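Local coordinates for protein L-amino acid deaminase (Proteus vulgaris, PDB 5I39) that probably oxidises L-amino acids as a membrane-bound flavoenzyme, holding flavin-adenine dinucleotide in a Rossmann-type domain, at residues Ser62-Val66 with Met200-Ile204. Residues are numbered along the deposited sequence; the frame is centred on the assembly and turned at random.
Sequences SVVIV and MGVRI. With FAD (flavin-adenine dinucleotide), chain B.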
# COMPACT_ATOMS: atom_id res chain seq x y z
N SER A 62 6.80 -23.44 -4.70
CA SER A 62 8.03 -22.67 -4.90
C SER A 62 7.72 -21.40 -5.68
O SER A 62 6.90 -21.40 -6.61
CB SER A 62 9.09 -23.50 -5.61
OG SER A 62 8.67 -23.87 -6.91
N VAL A 63 8.38 -20.31 -5.30
CA VAL A 63 8.11 -19.00 -5.91
C VAL A 63 9.42 -18.30 -6.22
O VAL A 63 10.32 -18.24 -5.39
CB VAL A 63 7.25 -18.10 -5.00
CG1 VAL A 63 6.95 -16.78 -5.70
CG2 VAL A 63 5.95 -18.79 -4.61
N VAL A 64 9.49 -17.76 -7.44
CA VAL A 64 10.54 -16.84 -7.84
C VAL A 64 9.90 -15.51 -8.21
O VAL A 64 8.93 -15.48 -8.96
CB VAL A 64 11.35 -17.40 -9.03
CG1 VAL A 64 12.24 -16.33 -9.67
CG2 VAL A 64 12.20 -18.57 -8.59
N ILE A 65 10.44 -14.43 -7.66
CA ILE A 65 10.07 -13.08 -8.08
C ILE A 65 11.19 -12.55 -8.97
O ILE A 65 12.37 -12.66 -8.63
CB ILE A 65 9.88 -12.09 -6.90
CG1 ILE A 65 8.87 -12.64 -5.89
CG2 ILE A 65 9.45 -10.72 -7.43
CD1 ILE A 65 8.63 -11.75 -4.69
N VAL A 66 10.81 -11.96 -10.10
CA VAL A 66 11.75 -11.22 -10.94
C VAL A 66 11.40 -9.73 -10.84
O VAL A 66 10.23 -9.34 -10.92
CB VAL A 66 11.81 -11.74 -12.39
CG1 VAL A 66 12.35 -13.16 -12.40
CG2 VAL A 66 10.46 -11.68 -13.10
N MSE A 200 11.56 -17.17 4.05
CA MSE A 200 10.57 -18.22 3.77
C MSE A 200 10.88 -19.02 2.51
O MSE A 200 10.18 -19.99 2.22
CB MSE A 200 9.17 -17.62 3.65
CG MSE A 200 8.65 -16.93 4.92
SE MSE A 200 8.54 -18.15 6.46
CE MSE A 200 10.27 -17.71 7.28
N GLY A 201 11.91 -18.63 1.76
CA GLY A 201 12.36 -19.38 0.59
C GLY A 201 11.94 -18.79 -0.75
O GLY A 201 12.23 -19.38 -1.79
N VAL A 202 11.28 -17.64 -0.74
CA VAL A 202 11.02 -16.93 -1.99
C VAL A 202 12.37 -16.45 -2.52
O VAL A 202 13.14 -15.85 -1.78
CB VAL A 202 10.10 -15.71 -1.80
CG1 VAL A 202 9.86 -15.01 -3.14
CG2 VAL A 202 8.77 -16.11 -1.18
N ARG A 203 12.66 -16.74 -3.78
CA ARG A 203 13.89 -16.26 -4.40
C ARG A 203 13.56 -15.05 -5.27
O ARG A 203 12.62 -15.10 -6.06
CB ARG A 203 14.59 -17.38 -5.16
CG ARG A 203 15.09 -18.46 -4.20
CD ARG A 203 15.94 -19.51 -4.87
NE ARG A 203 15.15 -20.41 -5.70
CZ ARG A 203 15.66 -21.41 -6.43
NH1 ARG A 203 16.97 -21.64 -6.45
NH2 ARG A 203 14.85 -22.18 -7.16
N ILE A 204 14.30 -13.97 -5.06
CA ILE A 204 13.98 -12.67 -5.66
C ILE A 204 15.19 -12.19 -6.45
O ILE A 204 16.24 -11.91 -5.87
CB ILE A 204 13.60 -11.61 -4.60
CG1 ILE A 204 12.49 -12.15 -3.69
CG2 ILE A 204 13.17 -10.32 -5.30
CD1 ILE A 204 12.05 -11.21 -2.58
PA FAD B . 5.40 -1.23 -6.73
O1A FAD B . 5.64 -0.02 -7.63
O2A FAD B . 5.85 -1.05 -5.30
O5B FAD B . 6.16 -2.52 -7.27
C5B FAD B . 6.04 -3.00 -8.60
C4B FAD B . 7.41 -3.53 -8.97
O4B FAD B . 7.33 -4.18 -10.25
C3B FAD B . 8.45 -2.41 -9.10
O3B FAD B . 9.49 -2.60 -8.15
C2B FAD B . 8.89 -2.53 -10.57
O2B FAD B . 10.27 -2.19 -10.78
C1B FAD B . 8.57 -3.98 -10.89
N9A FAD B . 8.36 -4.28 -12.31
C8A FAD B . 7.55 -3.66 -13.14
N7A FAD B . 7.55 -4.23 -14.37
C5A FAD B . 8.40 -5.24 -14.27
C6A FAD B . 8.89 -6.28 -15.18
N6A FAD B . 8.46 -6.32 -16.46
N1A FAD B . 9.77 -7.18 -14.71
C2A FAD B . 10.18 -7.17 -13.44
N3A FAD B . 9.80 -6.24 -12.55
C4A FAD B . 8.92 -5.30 -12.92
N1 FAD B . -1.13 2.92 0.09
C2 FAD B . -1.60 2.82 1.34
O2 FAD B . -2.16 1.75 1.66
N3 FAD B . -1.48 3.84 2.21
C4 FAD B . -0.93 5.02 1.92
O4 FAD B . -0.83 5.90 2.76
C4X FAD B . -0.40 5.23 0.56
N5 FAD B . 0.14 6.40 0.14
C5X FAD B . 0.76 6.46 -1.05
C6 FAD B . 1.50 7.58 -1.42
C7 FAD B . 2.20 7.64 -2.62
C7M FAD B . 3.05 8.84 -2.97
C8 FAD B . 2.15 6.49 -3.54
C8M FAD B . 2.92 6.48 -4.84
C9 FAD B . 1.38 5.38 -3.18
C9A FAD B . 0.69 5.32 -1.98
N10 FAD B . -0.08 4.21 -1.63
C10 FAD B . -0.54 4.06 -0.32
C1' FAD B . -0.26 3.09 -2.54
C2' FAD B . 0.75 2.01 -2.38
O2' FAD B . 2.03 2.59 -2.16
C3' FAD B . 0.71 1.17 -3.65
O3' FAD B . -0.65 0.78 -3.99
C4' FAD B . 1.53 -0.10 -3.55
O4' FAD B . 2.85 0.21 -3.08
C5' FAD B . 1.61 -0.76 -4.92
O5' FAD B . 2.44 -1.91 -4.76
P FAD B . 2.92 -2.70 -6.09
O1P FAD B . 3.71 -3.88 -5.62
O2P FAD B . 1.74 -2.90 -7.02
O3P FAD B . 3.83 -1.60 -6.86
O HOH W 1 12.21 -20.57 -5.59
O HOH W 2 10.18 -20.77 -3.11
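Ile65 and Arg203 join two parallel strands at the outer side of the Rossmann-type sheet that carries the FAD. The amide N of Ile65 reaches Arg203 O at 2.8 Å, nearly in line with the carbonyl (C=O...N angle 163°), while Arg203 N returns a longer bond of 3.2 Å to Val63 O. Arg203 thus uses both its backbone N and O on strand 63-66, as expected of parallel pairing, and Val64 CA adds a C-H...O contact to the same Arg203 O.

On the face carrying Ile65 and Ile204, the two isoleucines lie side by side and point the same way, with CD1 of Ile65 4.0 Å from CG1 of Ile204. Because CG1 of Ile65 is anti to its carbonyl carbon (chi1 -55°), the CG1-CD1 arm also meets CG1 of Val202 obliquely, at 3.8 Å. Helix 47-58 covers this patch through Val57, which touches both Val63 and Val202.

Further out, strand 40-43 pairs with the other side of strand 63-66, whose end brings Val66 O to 3.3 Å from FAD C2A, at the adenine. Gly201, with positive phi, closes helix 189-199 in a Schellman motif and turns the chain into its edge strand. There, where the two backbones diverge ahead of the pairing, water bridges them: one molecule accepts from Val63 N and donates to Gly201 O, and another donates to Val63 O while accepting from Arg203 NE at 2.9 Å, in the guanidinium plane.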